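Local coordinates for heme-binding protein A (Haemophilus parasuis 29755, PDB 3TPA), which probably binds glutathione as an extracellular solute-binding protein of the GbpA family, although it is named for heme binding, at residues E265-N270 against G309-T314; P316-V321 against F481-N486; W412-R415 against N421-F424; P247-I252 against V305-G310. The protein carries 1 engineered substitution. All blocks are in the same frame, centred on the assembly; numbering follows the deposited sequence.

Interaction 1 of 4, residues E265-N270 against G309-T314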
# COMPACT_ATOMS: atom_id res chain seq x y z
N GLU A 265 2.91 10.67 12.59
CA GLU A 265 3.78 9.68 11.96
C GLU A 265 3.37 8.26 12.32
O GLU A 265 2.78 8.02 13.36
CB GLU A 265 5.23 9.87 12.39
CG GLU A 265 5.44 9.83 13.90
CD GLU A 265 6.90 10.05 14.27
OE1 GLU A 265 7.23 11.15 14.75
OE2 GLU A 265 7.71 9.13 14.06
N ARG A 266 3.69 7.34 11.42
CA ARG A 266 3.55 5.91 11.70
C ARG A 266 4.28 5.11 10.62
O ARG A 266 4.57 5.62 9.55
CB ARG A 266 2.08 5.50 11.79
CG ARG A 266 1.29 5.71 10.52
CD ARG A 266 -0.12 5.15 10.68
NE ARG A 266 -0.09 3.70 10.78
CZ ARG A 266 -1.09 2.95 11.22
NH1 ARG A 266 -0.95 1.64 11.25
NH2 ARG A 266 -2.23 3.50 11.63
N GLU A 267 4.59 3.87 10.92
CA GLU A 267 5.36 3.02 10.01
C GLU A 267 4.56 2.73 8.76
O GLU A 267 3.35 2.56 8.81
CB GLU A 267 5.76 1.72 10.73
CG GLU A 267 6.59 2.00 11.99
CD GLU A 267 6.95 0.75 12.74
OE1 GLU A 267 6.11 -0.16 12.82
OE2 GLU A 267 8.09 0.66 13.25
N GLY A 268 5.25 2.72 7.62
CA GLY A 268 4.61 2.37 6.37
C GLY A 268 4.46 0.86 6.32
O GLY A 268 5.17 0.15 7.02
N LEU A 269 3.53 0.38 5.51
CA LEU A 269 3.34 -1.06 5.31
C LEU A 269 4.28 -1.52 4.22
O LEU A 269 3.85 -1.88 3.12
CB LEU A 269 1.89 -1.35 4.94
CG LEU A 269 0.87 -0.75 5.91
CD1 LEU A 269 -0.56 -0.94 5.40
CD2 LEU A 269 1.02 -1.30 7.32
N ASN A 270 5.57 -1.50 4.52
CA ASN A 270 6.61 -1.79 3.54
C ASN A 270 7.81 -2.41 4.25
O ASN A 270 7.82 -2.52 5.47
CB ASN A 270 7.01 -0.53 2.73
CG ASN A 270 7.62 0.58 3.58
OD1 ASN A 270 8.21 0.34 4.61
ND2 ASN A 270 7.49 1.82 3.12
N GLY A 309 13.43 9.12 9.39
CA GLY A 309 12.18 8.69 8.79
C GLY A 309 12.10 7.21 8.52
O GLY A 309 11.67 6.78 7.44
N GLY A 310 12.49 6.41 9.50
CA GLY A 310 12.49 4.96 9.32
C GLY A 310 12.69 4.26 10.64
O GLY A 310 13.15 4.87 11.59
N THR A 311 12.31 2.99 10.70
CA THR A 311 12.54 2.20 11.90
C THR A 311 13.14 0.86 11.55
O THR A 311 12.85 0.30 10.50
CB THR A 311 11.24 1.93 12.66
OG1 THR A 311 10.42 1.07 11.87
CG2 THR A 311 10.50 3.22 12.91
N VAL A 312 13.98 0.36 12.45
CA VAL A 312 14.60 -0.95 12.28
C VAL A 312 13.53 -2.05 12.25
O VAL A 312 12.68 -2.10 13.12
CB VAL A 312 15.61 -1.22 13.42
CG1 VAL A 312 16.04 -2.68 13.43
CG2 VAL A 312 16.82 -0.33 13.27
N ALA A 313 13.57 -2.90 11.23
CA ALA A 313 12.62 -4.02 11.12
C ALA A 313 13.09 -5.25 11.90
O ALA A 313 14.26 -5.64 11.81
CB ALA A 313 12.39 -4.40 9.67
N THR A 314 12.19 -5.86 12.66
CA THR A 314 12.48 -7.14 13.31
C THR A 314 11.75 -8.27 12.62
O THR A 314 12.25 -9.40 12.54
CB THR A 314 12.10 -7.12 14.78
OG1 THR A 314 10.70 -6.84 14.91
CG2 THR A 314 12.89 -6.04 15.52
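Glu267 and Thr311 meet through their side chains at one edge of a mixed beta sheet. Residues 310-312 form the outermost strand there and residues 265-267 belong to strand 261-276, while strand 478-491 lies between the two. The contact therefore spans a whole intervening strand, and its nearest CA pair, Glu267 CA to Gly310 CA, is 7.4 Å apart.

The polar part is a single hydrogen bond in which the hydroxyl Thr311 OG1 donates to the carboxylate oxygen Glu267 OE2 at 2.7 Å. Glu267 sets CG anti to its carbonyl carbon (chi1 -58°), and the extended chain beyond it brings OE2 to Thr311 although CB is not aimed at the other strand. The backbone bonds belong to the middle strand, where Thr311 pairs with His483 and Gly268 with Ser484.

The van der Waals part is small. The methyl Thr311 CG2 lies 4.2 Å from the aliphatic Glu267 CG, and the two side chains cross at about a right angle. Outside the pair, Thr311 also touches Ile485 of the middle strand, and Glu267 packs on Pro318. Only 81 Å² is buried in all, consistent with a polar link laid over the sheet near its surface.

The donor does not lie in the carboxylate plane: Thr311 OG1 meets Glu267 OE2 from above it, 42° out.

Interaction 2 of 4, residues P316-V321 against F481-N486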
# COMPACT_ATOMS: atom_id res chain seq x y z
N PRO A 316 9.22 -9.29 8.99
CA PRO A 316 9.10 -8.86 7.59
C PRO A 316 7.94 -7.88 7.32
O PRO A 316 7.77 -7.47 6.18
CB PRO A 316 8.85 -10.18 6.84
CG PRO A 316 8.25 -11.07 7.86
CD PRO A 316 8.89 -10.72 9.16
N PHE A 317 7.16 -7.56 8.35
CA PHE A 317 6.13 -6.54 8.28
C PHE A 317 6.04 -5.82 9.62
O PHE A 317 6.38 -6.40 10.64
CB PHE A 317 4.77 -7.11 7.85
CG PHE A 317 4.47 -8.48 8.41
CD1 PHE A 317 4.27 -8.67 9.76
CD2 PHE A 317 4.36 -9.57 7.57
CE1 PHE A 317 3.97 -9.93 10.27
CE2 PHE A 317 4.07 -10.83 8.07
CZ PHE A 317 3.88 -11.01 9.42
N PRO A 318 5.60 -4.55 9.62
CA PRO A 318 5.52 -3.79 10.88
C PRO A 318 4.42 -4.29 11.81
O PRO A 318 3.58 -5.10 11.41
CB PRO A 318 5.21 -2.36 10.41
CG PRO A 318 4.48 -2.55 9.13
CD PRO A 318 5.14 -3.75 8.47
N ASP A 319 4.42 -3.79 13.04
CA ASP A 319 3.50 -4.30 14.05
C ASP A 319 2.05 -3.92 13.82
O ASP A 319 1.19 -4.34 14.59
CB ASP A 319 3.97 -3.93 15.47
CG ASP A 319 3.78 -2.45 15.83
OD1 ASP A 319 3.43 -1.62 14.96
OD2 ASP A 319 4.00 -2.11 17.01
N ALA A 320 1.75 -3.15 12.77
CA ALA A 320 0.35 -2.93 12.41
C ALA A 320 -0.26 -4.16 11.71
O ALA A 320 -1.48 -4.27 11.62
CB ALA A 320 0.21 -1.73 11.52
N VAL A 321 0.59 -5.05 11.20
CA VAL A 321 0.12 -6.18 10.39
C VAL A 321 -0.18 -7.42 11.23
O VAL A 321 0.55 -7.74 12.15
CB VAL A 321 1.12 -6.53 9.25
CG1 VAL A 321 0.58 -7.68 8.42
CG2 VAL A 321 1.37 -5.33 8.35
N PHE A 481 15.72 -5.02 7.14
CA PHE A 481 16.35 -4.00 7.98
C PHE A 481 15.52 -2.75 8.32
O PHE A 481 15.78 -2.10 9.32
CB PHE A 481 17.74 -3.60 7.44
CG PHE A 481 17.72 -2.97 6.06
CD1 PHE A 481 17.42 -1.62 5.91
CD2 PHE A 481 18.06 -3.71 4.93
CE1 PHE A 481 17.41 -1.02 4.65
CE2 PHE A 481 18.06 -3.13 3.65
CZ PHE A 481 17.73 -1.77 3.52
N ALA A 482 14.52 -2.39 7.51
CA ALA A 482 13.77 -1.17 7.80
C ALA A 482 12.34 -1.17 7.31
O ALA A 482 11.99 -1.82 6.31
CB ALA A 482 14.49 0.04 7.24
N HIS A 483 11.50 -0.45 8.04
CA HIS A 483 10.24 0.02 7.52
C HIS A 483 10.36 1.54 7.42
O HIS A 483 11.00 2.18 8.26
CB HIS A 483 9.09 -0.30 8.48
CG HIS A 483 9.08 -1.73 8.95
ND1 HIS A 483 8.82 -2.78 8.11
CD2 HIS A 483 9.30 -2.26 10.17
CE1 HIS A 483 8.86 -3.91 8.80
NE2 HIS A 483 9.15 -3.62 10.05
N SER A 484 9.77 2.14 6.40
CA SER A 484 9.83 3.60 6.32
C SER A 484 8.79 4.16 7.27
O SER A 484 7.87 3.44 7.70
CB SER A 484 9.58 4.09 4.90
OG SER A 484 8.20 4.02 4.59
N ILE A 485 8.93 5.43 7.63
CA ILE A 485 7.90 6.13 8.40
C ILE A 485 7.15 7.11 7.51
O ILE A 485 7.76 7.87 6.77
CB ILE A 485 8.50 6.90 9.58
CG1 ILE A 485 9.00 5.93 10.64
CG2 ILE A 485 7.44 7.83 10.17
CD1 ILE A 485 9.72 6.58 11.79
N ASN A 486 5.82 7.10 7.58
CA ASN A 486 5.04 8.08 6.85
C ASN A 486 4.72 9.26 7.74
O ASN A 486 4.41 9.10 8.92
CB ASN A 486 3.74 7.47 6.32
CG ASN A 486 3.96 6.51 5.16
OD1 ASN A 486 4.76 6.79 4.25
ND2 ASN A 486 3.26 5.39 5.18
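Pro318 lies over one face of His483, its ring somewhat tilted, with Pro318 CB 4.0 Å from the imidazole centroid and only 6° off the ring normal, the geometry of a CH-pi contact. The proline CA sits over the same ring, displaced toward its rim. At the CE1 corner the backbone takes over: His483 CE1 is 3.4 Å from Pro318 N and 3.5 Å from Phe317 C, while Pro316 C lies farther off, near the ring plane at its edge.

The next shell fixes both partners. His483 turns CG anti to its carbonyl carbon (chi1 -49°), which sends the ring out from strand 478-491 toward the loop, and its ND1 is hydrogen-bonded to the carbonyl oxygen of Asn270 on the neighbouring strand. Just before it, Phe481 and Ala482 form a classic beta bulge opposite Ala272. On the loop side, Pro318 opens a type I turn closed by Val321 N to Pro318 O, 3.0 Å. Phe317 points away from the strand; Val321 CG1 and Pro316 CG lie over opposite faces of its ring, which also meets Phe422 edge-to-face. The loop thus bridges the six-stranded sheet and helix 420-427.

Because a carbonyl oxygen can only accept, the ND1 bond implies a proton on ND1. The contact is mainly van der Waals and CH-pi in character, while the ND1 bond, made at the ring's edge, probably fixes the imidazole's rotation.

Interaction 3 of 4, residues W412-R415 against N421-F424; sequences WTSR and NFLF
Asn421 and Ser414 meet where strand 407-413 gives way to the loop leading into helix 420-427, and the Asn421 side chain joins the two ends of this strand-loop-helix connection. With CG anti to the backbone N (chi1 -178°), the chain leaves the helix toward the loop. Asn421 CB passes 3.7 Å from Ser414 OG, and beyond CG the amide divides its tasks. Asn421 OD1 accepts from Ser414 OG at 2.6 Å and from Arg415 N at 3.0 Å, the latter nearly along the C=O axis (162° at OD1); water 1, which also donates to Thr413 O, adds a third donor. ND2 turns to water 2 in a weak bond; the water's onward link to Arg415 NH1 is weak too, and doubtful, since it holds for only one of two modelled conformers. Ser414 OG is also hydrogen-bonded to Gly417 N, so the serine links the loop to the amide.

Behind the amide, the rings pack. Ser414 CB lies over one face of Phe422, 3.8 Å from its centroid, and the indole of Trp412 directs its edge at Phe422 in an offset edge-to-face pair with planes 65° apart.

The Asn421 carbonyl turns back toward Trp412, whose NE1 donates to Asn421 O at 2.9 Å, in the carbonyl plane. The indole thus gives a backbone carbonyl of a buried residue at the start of the helix a donor from the strand.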
# COMPACT_ATOMS: atom_id res chain seq x y z
N TRP A 412 9.73 -3.85 -0.56
CA TRP A 412 8.40 -4.30 -0.92
C TRP A 412 7.36 -3.45 -0.20
O TRP A 412 7.55 -3.10 0.96
CB TRP A 412 8.21 -5.78 -0.54
CG TRP A 412 6.80 -6.27 -0.74
CD1 TRP A 412 5.84 -6.45 0.23
CD2 TRP A 412 6.20 -6.65 -1.98
NE1 TRP A 412 4.68 -6.90 -0.34
CE2 TRP A 412 4.87 -7.04 -1.70
CE3 TRP A 412 6.65 -6.70 -3.31
CZ2 TRP A 412 3.99 -7.47 -2.69
CZ3 TRP A 412 5.78 -7.13 -4.29
CH2 TRP A 412 4.46 -7.51 -3.98
N THR A 413 6.28 -3.13 -0.90
CA THR A 413 5.15 -2.42 -0.30
C THR A 413 3.89 -3.26 -0.45
O THR A 413 3.56 -3.70 -1.55
CB THR A 413 4.92 -1.06 -0.98
OG1 THR A 413 6.05 -0.22 -0.73
CG2 THR A 413 3.66 -0.38 -0.44
N SER A 414 3.19 -3.47 0.66
CA SER A 414 1.93 -4.18 0.63
C SER A 414 0.79 -3.22 0.33
O SER A 414 0.70 -2.16 0.94
CB SER A 414 1.68 -4.85 1.98
OG SER A 414 0.39 -5.44 2.03
N ARG A 415 -0.10 -3.59 -0.58
CA ARG A 415 -1.19 -2.70 -0.96
C ARG A 415 -2.46 -2.89 -0.13
O ARG A 415 -3.25 -1.97 -0.03
CB ARG A 415 -1.51 -2.81 -2.45
CG ARG A 415 -0.31 -2.59 -3.35
CD ARG A 415 -0.67 -2.90 -4.79
NE ARG A 415 0.49 -3.29 -5.57
CZ ARG A 415 0.87 -4.55 -5.76
NH1 ARG A 415 0.18 -5.55 -5.21
NH2 ARG A 415 1.94 -4.82 -6.49
N ASN A 421 -0.08 -10.70 1.94
CA ASN A 421 0.38 -9.82 0.86
C ASN A 421 1.79 -9.28 1.13
O ASN A 421 2.27 -8.42 0.41
CB ASN A 421 -0.63 -8.68 0.64
CG ASN A 421 -0.25 -7.75 -0.49
OD1 ASN A 421 -0.08 -6.55 -0.28
ND2 ASN A 421 -0.14 -8.29 -1.69
N PHE A 422 2.45 -9.81 2.17
CA PHE A 422 3.90 -9.67 2.34
C PHE A 422 4.53 -11.04 2.02
O PHE A 422 5.36 -11.16 1.13
CB PHE A 422 4.28 -9.33 3.80
CG PHE A 422 4.03 -7.90 4.20
CD1 PHE A 422 5.04 -6.95 4.11
CD2 PHE A 422 2.81 -7.51 4.71
CE1 PHE A 422 4.83 -5.62 4.49
CE2 PHE A 422 2.58 -6.17 5.09
CZ PHE A 422 3.59 -5.23 4.98
N LEU A 423 4.11 -12.06 2.75
CA LEU A 423 4.79 -13.36 2.74
C LEU A 423 4.62 -14.19 1.46
O LEU A 423 5.55 -14.86 1.02
CB LEU A 423 4.35 -14.20 3.93
CG LEU A 423 4.58 -13.56 5.31
CD1 LEU A 423 3.95 -14.46 6.34
CD2 LEU A 423 6.05 -13.38 5.60
N PHE A 424 3.45 -14.15 0.86
CA PHE A 424 3.26 -14.90 -0.38
C PHE A 424 4.04 -14.28 -1.56
O PHE A 424 4.74 -14.98 -2.28
CB PHE A 424 1.76 -15.07 -0.70
CG PHE A 424 1.49 -16.03 -1.83
CD1 PHE A 424 1.36 -17.40 -1.58
CD2 PHE A 424 1.37 -15.58 -3.12
CE1 PHE A 424 1.11 -18.30 -2.62
CE2 PHE A 424 1.12 -16.46 -4.16
CZ PHE A 424 1.00 -17.82 -3.92
O HOH W 1 1.38 -5.11 -2.65
O HOH W 2 -0.56 -8.13 -4.68

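Interaction 4 of 4, residues P247-I252 against V305-G310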
# COMPACT_ATOMS: atom_id res chain seq x y z
N PRO A 247 6.74 16.08 2.66
CA PRO A 247 7.66 16.97 3.36
C PRO A 247 9.12 16.56 3.15
O PRO A 247 9.42 15.37 3.22
CB PRO A 247 7.28 16.76 4.83
CG PRO A 247 6.74 15.36 4.88
CD PRO A 247 6.01 15.19 3.57
N ASN A 248 10.01 17.52 2.90
CA ASN A 248 11.43 17.19 2.88
C ASN A 248 11.85 16.64 4.23
O ASN A 248 11.54 17.21 5.27
CB ASN A 248 12.28 18.42 2.55
CG ASN A 248 12.45 18.64 1.06
OD1 ASN A 248 12.16 17.76 0.24
ND2 ASN A 248 12.94 19.82 0.69
N ILE A 249 12.55 15.51 4.20
CA ILE A 249 12.99 14.87 5.45
C ILE A 249 13.86 15.79 6.30
O ILE A 249 13.83 15.71 7.53
CB ILE A 249 13.75 13.54 5.18
CG1 ILE A 249 14.09 12.85 6.50
CG2 ILE A 249 15.00 13.79 4.34
CD1 ILE A 249 12.89 12.33 7.26
N SER A 250 14.62 16.66 5.64
CA SER A 250 15.47 17.65 6.30
C SER A 250 14.67 18.54 7.25
O SER A 250 15.22 19.07 8.20
CB SER A 250 16.12 18.56 5.26
OG SER A 250 16.73 17.82 4.22
N ASP A 251 13.39 18.74 6.95
CA ASP A 251 12.54 19.63 7.72
C ASP A 251 11.83 18.95 8.89
O ASP A 251 11.28 19.61 9.75
CB ASP A 251 11.46 20.28 6.82
CG ASP A 251 12.03 21.27 5.83
OD1 ASP A 251 13.01 21.97 6.17
OD2 ASP A 251 11.49 21.37 4.70
N ILE A 252 11.81 17.62 8.90
CA ILE A 252 11.04 16.89 9.90
C ILE A 252 11.43 17.20 11.34
O ILE A 252 10.57 17.47 12.19
CB ILE A 252 11.08 15.37 9.66
CG1 ILE A 252 10.27 15.02 8.41
CG2 ILE A 252 10.50 14.64 10.84
CD1 ILE A 252 8.78 15.36 8.51
N VAL A 305 20.64 6.26 6.52
CA VAL A 305 19.83 6.32 5.30
C VAL A 305 18.51 7.09 5.44
O VAL A 305 18.16 7.88 4.57
CB VAL A 305 19.55 4.91 4.78
CG1 VAL A 305 18.53 4.95 3.63
CG2 VAL A 305 20.86 4.25 4.35
N TYR A 306 17.77 6.86 6.52
CA TYR A 306 16.41 7.41 6.63
C TYR A 306 16.32 8.74 7.36
O TYR A 306 15.26 9.34 7.43
CB TYR A 306 15.45 6.39 7.27
CG TYR A 306 15.26 5.14 6.43
CD1 TYR A 306 14.12 4.95 5.66
CD2 TYR A 306 16.22 4.14 6.44
CE1 TYR A 306 13.96 3.79 4.89
CE2 TYR A 306 16.08 3.00 5.70
CZ TYR A 306 14.95 2.82 4.92
OH TYR A 306 14.84 1.65 4.18
N GLN A 307 17.45 9.19 7.89
CA GLN A 307 17.52 10.47 8.57
C GLN A 307 16.33 10.71 9.50
O GLN A 307 15.73 11.81 9.50
CB GLN A 307 17.63 11.60 7.54
CG GLN A 307 18.85 11.46 6.64
CD GLN A 307 18.98 12.61 5.67
OE1 GLN A 307 19.55 13.65 6.00
NE2 GLN A 307 18.45 12.43 4.46
N GLY A 308 15.98 9.68 10.27
CA GLY A 308 14.90 9.73 11.23
C GLY A 308 13.58 9.17 10.71
O GLY A 308 12.71 8.79 11.49
N GLY A 309 13.43 9.12 9.39
CA GLY A 309 12.18 8.69 8.79
C GLY A 309 12.10 7.21 8.52
O GLY A 309 11.67 6.78 7.44
N GLY A 310 12.49 6.41 9.50
CA GLY A 310 12.49 4.96 9.32
C GLY A 310 12.69 4.26 10.64
O GLY A 310 13.15 4.87 11.59
O HOH W 3 18.35 15.87 5.44
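Ile249 packs its CG1-CD1 branch against the backbone of a tight turn, and this is the close part of the contact. Ile249 CG1 lies 3.6 Å from Gln307 O and 3.8 Å from Tyr306 O, while Ile249 CD1 touches Gly309 N at 3.9 Å. The branch gets there because CG1 stands anti to the backbone N, chi1 -176°, carrying the methyl end onto the row of peptide groups. The Tyr306 ring itself leads away from Ile249, toward Phe481 and Ala482, with its hydroxyl on Ser364 O.

The surface that Ile249 meets is a type I' beta turn from Tyr306 to Gly309, closing helix 298-306 just before the edge strand 310-312. Gln307 (phi 44°) and Gly308 (phi 96°) both adopt positive phi, as this turn requires, and Gly309 N bonds to Tyr306 O at 2.7 Å. From the other segment, helix 249-255 lies against this turn, and its Ile252 packs inward on Leu263 and Tyr487 of the sheet.

Toward solvent the contact becomes looser and depends on a Gln307 chain modelled in two conformers. In one of them the chain runs out beside Ile249, with Gln307 NE2 3.7 Å from Ile249 CG2. In that conformer alone, water 3 may link Gln307 OE1, to which it would donate, with Ser250 OG, 2.8 Å from the water oxygen, although the Ser250 CB is directed away from the turn.

Overall arrangement
From the N terminus, interaction 4 opens first, at 247-252, and interaction 1 opens within its loop at 265-270, as helix 249-255 leads into strand 261-276. Both end on overlapping segments sharing Gly309 and Gly310: interaction 4 closes at the turn after helix 298-306, interaction 1 on the edge strand that follows. Interaction 2 then starts at 316-321 and closes 160 residues later on strand 478-491, the strand between those joined by interaction 1. Interaction 3, a short local closure, is nested within that loop. Ser414 pairs with Leu269, joining the end of strand 407-413 to strand 261-276; Phe422, packed on Phe317 and Val321 of interaction 2, ties in helix 420-427.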